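Local coordinates for protein endonuclease III (Geobacillus stearothermophilus, PDB 1ORP) that probably excises oxidised pyrimidine bases from DNA and nicks the resulting abasic site, as a base excision repair glycosylase carrying an iron-sulfur cluster, at residues D142-R147 and R183-G188. Residues are numbered along the deposited sequence; the frame is centred on the assembly and turned at random.
Sequences DTHVER and RMIFFG. With nucleotides of chain B.
Asp-142, which meets Ile-185 of the facing helix through its carboxylate, has OD2 gripped twice: by His-144 N at 3.1 Å and by a modified group of the bound partner chain. Asp-142 OD1 accepts from Val-145 N at 2.8 Å in a nearly straight bond (173° at the hydrogen). These two backbone N-H groups meet the carboxylate from above its plane. With chi1 at 75°, CG sits between the backbone N and carbonyl carbon, folding the acid back over the first turn as its N-cap. The Ile-185 CD1 methyl that lies against the carboxylate also meets Val-145 CG2 at 3.5 Å, tighter than ordinary van der Waals contact. Val-145 CG1 instead reaches Met-184 CE at 4.0 Å, the methionine being bent at its last torsion, and Leu-168 touches both side chains. Farther along, Arg-147 NH2 donates to His-144 ND1 at 3.0 Å, close to the imidazole plane, while Thr-143 CG2 sits over one ring face; His-144 NE2 is hydrogen-bonded to the modified group. Arg-147 NH2 is also hydrogen-bonded to Cys-192 O; its close approach to Gly-188 O has a poor angle and is doubtful as a bond. On the DNA side, Thr-143 N hydrogen-bonds DG8 OP1 of chain B at 2.9 Å, Thr-143 OG1 donates to DA6 OP2 of chain B, and Arg-147 NH1 adds a weak bond to DA6 OP1. The segment axes pass 8.1 Å apart at 86°. An aspartate N-capping the helix after the hairpin region is consistent with the acidic position for which the HhH-GPD family is named.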
# COMPACT_ATOMS: atom_id res chain seq x y z
N ASP C 142 3.88 -1.16 3.91
CA ASP C 142 4.53 -0.04 3.23
C ASP C 142 5.32 0.77 4.26
O ASP C 142 5.53 0.32 5.39
CB ASP C 142 3.47 0.88 2.61
CG ASP C 142 2.78 1.73 3.66
OD1 ASP C 142 2.40 1.17 4.71
OD2 ASP C 142 2.62 2.95 3.46
N THR C 143 5.73 1.97 3.86
CA THR C 143 6.47 2.84 4.74
C THR C 143 5.70 3.13 6.02
O THR C 143 6.25 3.04 7.10
CB THR C 143 6.86 4.19 4.05
OG1 THR C 143 7.72 4.93 4.91
CG2 THR C 143 5.64 5.04 3.73
N HIS C 144 4.41 3.44 5.90
CA HIS C 144 3.60 3.75 7.08
C HIS C 144 3.43 2.56 8.01
O HIS C 144 3.74 2.65 9.20
CB HIS C 144 2.21 4.27 6.67
CG HIS C 144 2.26 5.53 5.86
ND1 HIS C 144 2.89 6.67 6.31
CD2 HIS C 144 1.81 5.81 4.62
CE1 HIS C 144 2.84 7.60 5.37
NE2 HIS C 144 2.19 7.10 4.33
N VAL C 145 2.93 1.44 7.47
CA VAL C 145 2.71 0.26 8.30
C VAL C 145 3.98 -0.13 9.05
O VAL C 145 3.93 -0.39 10.25
CB VAL C 145 2.23 -0.93 7.46
CG1 VAL C 145 2.06 -2.18 8.34
CG2 VAL C 145 0.92 -0.56 6.77
N GLU C 146 5.11 -0.15 8.35
CA GLU C 146 6.37 -0.51 9.00
C GLU C 146 6.77 0.45 10.11
O GLU C 146 7.16 0.04 11.20
CB GLU C 146 7.49 -0.60 7.97
CG GLU C 146 8.80 -1.02 8.57
CD GLU C 146 9.96 -0.96 7.59
OE1 GLU C 146 11.09 -1.33 7.99
OE2 GLU C 146 9.74 -0.55 6.42
N ARG C 147 6.70 1.75 9.82
CA ARG C 147 7.06 2.77 10.80
C ARG C 147 6.21 2.67 12.06
O ARG C 147 6.73 2.67 13.18
CB ARG C 147 6.90 4.17 10.19
CG ARG C 147 7.37 5.31 11.10
CD ARG C 147 7.27 6.65 10.39
NE ARG C 147 5.88 7.08 10.21
CZ ARG C 147 5.28 7.20 9.03
NH1 ARG C 147 5.95 6.94 7.92
NH2 ARG C 147 4.00 7.57 8.97
N ARG C 183 -6.34 1.19 8.49
CA ARG C 183 -6.31 1.95 9.72
C ARG C 183 -4.87 2.31 10.08
O ARG C 183 -4.58 3.45 10.49
CB ARG C 183 -6.95 1.17 10.86
CG ARG C 183 -8.45 1.12 10.78
CD ARG C 183 -9.02 0.14 11.77
NE ARG C 183 -10.48 0.05 11.67
CZ ARG C 183 -11.18 -1.02 12.02
NH1 ARG C 183 -10.54 -2.09 12.49
NH2 ARG C 183 -12.50 -1.02 11.91
N MET C 184 -3.97 1.35 9.92
CA MET C 184 -2.57 1.61 10.23
C MET C 184 -2.00 2.63 9.25
O MET C 184 -1.20 3.48 9.64
CB MET C 184 -1.75 0.31 10.20
CG MET C 184 -2.05 -0.65 11.36
SD MET C 184 -0.92 -2.08 11.47
CE MET C 184 0.60 -1.22 11.94
N ILE C 185 -2.41 2.55 7.98
CA ILE C 185 -1.94 3.49 6.97
C ILE C 185 -2.39 4.88 7.40
O ILE C 185 -1.58 5.80 7.50
CB ILE C 185 -2.53 3.20 5.57
CG1 ILE C 185 -2.04 1.85 5.04
CG2 ILE C 185 -2.10 4.29 4.60
CD1 ILE C 185 -0.57 1.83 4.71
N PHE C 186 -3.68 5.02 7.64
CA PHE C 186 -4.25 6.30 8.06
C PHE C 186 -3.58 6.81 9.32
O PHE C 186 -3.21 7.99 9.40
CB PHE C 186 -5.76 6.16 8.28
CG PHE C 186 -6.56 6.42 7.04
CD1 PHE C 186 -6.16 5.91 5.82
CD2 PHE C 186 -7.68 7.24 7.09
CE1 PHE C 186 -6.86 6.20 4.65
CE2 PHE C 186 -8.40 7.54 5.92
CZ PHE C 186 -7.98 7.01 4.70
N PHE C 187 -3.41 5.91 10.29
CA PHE C 187 -2.77 6.27 11.55
C PHE C 187 -1.39 6.86 11.30
O PHE C 187 -1.02 7.86 11.90
CB PHE C 187 -2.62 5.06 12.47
CG PHE C 187 -2.03 5.39 13.83
CD1 PHE C 187 -2.83 5.94 14.84
CD2 PHE C 187 -0.67 5.21 14.07
CE1 PHE C 187 -2.27 6.30 16.08
CE2 PHE C 187 -0.11 5.57 15.30
CZ PHE C 187 -0.91 6.11 16.30
N GLY C 188 -0.64 6.24 10.39
CA GLY C 188 0.70 6.71 10.09
C GLY C 188 0.77 7.89 9.15
O GLY C 188 1.72 8.67 9.19
P DA B 6 7.01 8.61 4.43
OP1 DA B 6 6.11 8.43 5.60
OP2 DA B 6 8.07 7.60 4.16
O5' DA B 6 6.10 8.74 3.13
C5' DA B 6 5.12 9.76 3.05
C4' DA B 6 4.60 9.87 1.63
O4' DA B 6 5.64 10.39 0.77
C3' DA B 6 4.15 8.54 1.02
O3' DA B 6 2.99 8.77 0.22
C2' DA B 6 5.32 8.15 0.14
C1' DA B 6 5.84 9.50 -0.32
N9 DA B 6 7.27 9.53 -0.66
C8 DA B 6 8.31 8.95 0.03
N7 DA B 6 9.48 9.14 -0.54
C5 DA B 6 9.19 9.89 -1.66
C6 DA B 6 10.00 10.43 -2.68
N6 DA B 6 11.33 10.28 -2.72
N1 DA B 6 9.39 11.13 -3.66
C2 DA B 6 8.07 11.28 -3.61
N3 DA B 6 7.19 10.84 -2.71
C4 DA B 6 7.83 10.14 -1.75
P DG B 8 5.73 3.17 -0.14
OP1 DG B 8 6.39 2.73 1.11
OP2 DG B 8 5.98 4.56 -0.64
O5' DG B 8 6.10 2.18 -1.32
C5' DG B 8 6.32 0.79 -1.08
C4' DG B 8 6.64 0.10 -2.38
O4' DG B 8 7.81 0.71 -2.97
C3' DG B 8 6.94 -1.40 -2.30
O3' DG B 8 6.36 -2.01 -3.46
C2' DG B 8 8.46 -1.48 -2.35
C1' DG B 8 8.85 -0.24 -3.16
N9 DG B 8 10.10 0.39 -2.75
C8 DG B 8 10.56 0.59 -1.47
N7 DG B 8 11.71 1.20 -1.43
C5 DG B 8 12.03 1.42 -2.76
C6 DG B 8 13.18 2.05 -3.35
O6 DG B 8 14.15 2.55 -2.79
N1 DG B 8 13.10 2.04 -4.74
C2 DG B 8 12.07 1.51 -5.47
N2 DG B 8 12.19 1.59 -6.81
N3 DG B 8 11.01 0.93 -4.94
C4 DG B 8 11.05 0.92 -3.59